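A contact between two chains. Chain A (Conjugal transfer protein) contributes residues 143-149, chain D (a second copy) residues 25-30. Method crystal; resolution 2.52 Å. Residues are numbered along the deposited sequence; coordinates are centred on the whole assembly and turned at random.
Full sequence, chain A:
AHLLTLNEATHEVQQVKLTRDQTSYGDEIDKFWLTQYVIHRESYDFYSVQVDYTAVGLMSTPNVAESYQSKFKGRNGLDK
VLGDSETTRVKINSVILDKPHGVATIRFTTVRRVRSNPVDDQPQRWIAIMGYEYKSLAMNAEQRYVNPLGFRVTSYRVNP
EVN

Chain A (143-149) QRYVNPL
Chain D (25-30) YGDEID

No hydrogen bond or salt bridge joins these stretches; 289 Å² is buried by packing alone. Chain A runs through a weakly bonded helix at about 143-146, with Asn147(A) N donating to Gln143(A) O at 3.0 Å, and is extended at Asn147(A) (-139/108) before Pro148(A) (-78/-51). Chain D enters its helix through the N-cap Gly26(D), whose O accepts from Asp30(D) N at 3.2 Å. The nearest CA atoms are those of Tyr145(A) and Tyr25(D), 4.7 Å apart.

The apolar contact centres on Pro148(A), a compact apolar ring pointing toward chain D with C-gamma exo pucker. Its CG lies 3.5 Å from Ile29(D) CD1 and 4.3 Å from Tyr25(D) CD2. Ile29(D), buried and also pointing toward its partner, has the apolar reach to carry CD1 to the Pro148(A) ring, with chi1 m and chi2 t. Tyr25(D) points away overall, with chi1 m, chi2 -22°.

The second contact sets side chain against backbone. Tyr145(A) points sideways, its end coming nearer; with chi1 off-well at -137° and chi2 68°, its flat ring lays one face over the peptide linking Tyr25(D) to Gly26(D), CZ 3.3 Å from Gly26(D) N. Glycine suits phi/psi 111/159, where a CB would jam against the preceding carbonyl O. Tyr25(D) CB is 4.1 Å from Arg144(A) O.

One close polar pair is no bond: Tyr145(A) O and Tyr25(D) O, both acceptors, sit 2.9 Å apart.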

# COMPACT_ATOMS: atom_id res chain seq x y z
N GLN A 143 0.20 16.17 10.26
CA GLN A 143 -0.34 14.85 10.56
C GLN A 143 -1.20 14.32 9.42
O GLN A 143 -1.36 13.10 9.27
CB GLN A 143 -1.15 14.89 11.86
CG GLN A 143 -0.32 15.18 13.10
CD GLN A 143 -1.17 15.37 14.34
OE1 GLN A 143 -2.36 15.68 14.24
NE2 GLN A 143 -0.57 15.19 15.51
N ARG A 144 -1.75 15.22 8.62
CA ARG A 144 -2.60 14.83 7.50
C ARG A 144 -1.79 14.11 6.43
O ARG A 144 -2.34 13.40 5.60
CB ARG A 144 -3.29 16.06 6.90
CG ARG A 144 -3.75 17.08 7.93
CD ARG A 144 -4.63 18.15 7.32
NE ARG A 144 -5.97 17.64 7.02
CZ ARG A 144 -6.95 17.57 7.92
NH1 ARG A 144 -6.75 17.97 9.16
NH2 ARG A 144 -8.14 17.09 7.56
N TYR A 145 -0.48 14.31 6.47
CA TYR A 145 0.43 13.69 5.52
C TYR A 145 0.76 12.26 5.95
O TYR A 145 0.88 11.36 5.12
CB TYR A 145 1.71 14.51 5.38
CG TYR A 145 2.19 14.67 3.96
CD1 TYR A 145 1.47 15.41 3.04
CD2 TYR A 145 3.39 14.09 3.55
CE1 TYR A 145 1.91 15.56 1.74
CE2 TYR A 145 3.83 14.24 2.25
CZ TYR A 145 3.09 14.97 1.35
OH TYR A 145 3.54 15.12 0.06
N VAL A 146 0.91 12.07 7.26
CA VAL A 146 1.26 10.76 7.81
C VAL A 146 0.08 9.80 7.80
O VAL A 146 0.17 8.70 7.26
CB VAL A 146 1.78 10.89 9.25
CG1 VAL A 146 2.08 9.52 9.83
CG2 VAL A 146 3.02 11.78 9.29
N ASN A 147 -1.04 10.22 8.39
CA ASN A 147 -2.20 9.34 8.52
C ASN A 147 -3.52 10.05 8.26
O ASN A 147 -3.97 10.86 9.07
CB ASN A 147 -2.22 8.72 9.92
CG ASN A 147 -2.87 7.35 9.93
OD1 ASN A 147 -3.53 6.95 8.97
ND2 ASN A 147 -2.68 6.62 11.03
N PRO A 148 -4.14 9.75 7.11
CA PRO A 148 -5.43 10.33 6.71
C PRO A 148 -6.62 9.67 7.42
O PRO A 148 -7.46 10.37 7.99
CB PRO A 148 -5.49 10.06 5.20
CG PRO A 148 -4.10 9.67 4.80
CD PRO A 148 -3.53 9.00 6.01
N LEU A 149 -6.69 8.34 7.37
CA LEU A 149 -7.83 7.61 7.93
C LEU A 149 -7.71 7.40 9.43
O LEU A 149 -8.57 6.76 10.04
CB LEU A 149 -7.99 6.26 7.23
CG LEU A 149 -8.51 6.29 5.79
CD1 LEU A 149 -8.57 4.89 5.21
CD2 LEU A 149 -9.88 6.95 5.74
N TYR D 25 -1.02 13.13 -0.33
CA TYR D 25 -0.87 12.89 1.10
C TYR D 25 0.35 12.01 1.39
O TYR D 25 0.33 11.19 2.30
CB TYR D 25 -2.13 12.23 1.67
CG TYR D 25 -3.39 13.05 1.50
CD1 TYR D 25 -3.32 14.43 1.28
CD2 TYR D 25 -4.64 12.46 1.54
CE1 TYR D 25 -4.47 15.18 1.12
CE2 TYR D 25 -5.80 13.20 1.38
CZ TYR D 25 -5.70 14.56 1.17
OH TYR D 25 -6.85 15.31 1.00
N GLY D 26 1.40 12.18 0.59
CA GLY D 26 2.61 11.39 0.74
C GLY D 26 2.82 10.44 -0.42
O GLY D 26 1.87 10.10 -1.13
N ASP D 27 4.06 10.01 -0.61
CA ASP D 27 4.41 9.12 -1.71
C ASP D 27 3.71 7.77 -1.61
O ASP D 27 3.01 7.35 -2.54
CB ASP D 27 5.92 8.91 -1.77
CG ASP D 27 6.67 10.17 -2.15
OD1 ASP D 27 6.16 11.28 -1.88
OD2 ASP D 27 7.79 10.06 -2.71
N GLU D 28 3.91 7.09 -0.49
CA GLU D 28 3.40 5.74 -0.29
C GLU D 28 1.88 5.66 -0.43
O GLU D 28 1.35 4.72 -1.03
CB GLU D 28 3.81 5.21 1.08
CG GLU D 28 5.32 5.20 1.31
CD GLU D 28 6.06 4.41 0.26
OE1 GLU D 28 5.45 3.50 -0.34
OE2 GLU D 28 7.25 4.69 0.02
N ILE D 29 1.18 6.64 0.12
CA ILE D 29 -0.28 6.66 0.05
C ILE D 29 -0.75 6.86 -1.38
O ILE D 29 -1.76 6.30 -1.80
CB ILE D 29 -0.88 7.76 0.95
CG1 ILE D 29 -0.55 7.49 2.42
CG2 ILE D 29 -2.38 7.85 0.75
CD1 ILE D 29 -1.18 8.46 3.38
N ASP D 30 -0.01 7.66 -2.14
CA ASP D 30 -0.33 7.89 -3.55
C ASP D 30 -0.01 6.66 -4.39
O ASP D 30 -0.80 6.26 -5.25
CB ASP D 30 0.42 9.11 -4.08
CG ASP D 30 -0.10 10.41 -3.50
OD1 ASP D 30 -1.28 10.46 -3.11
OD2 ASP D 30 0.68 11.39 -3.45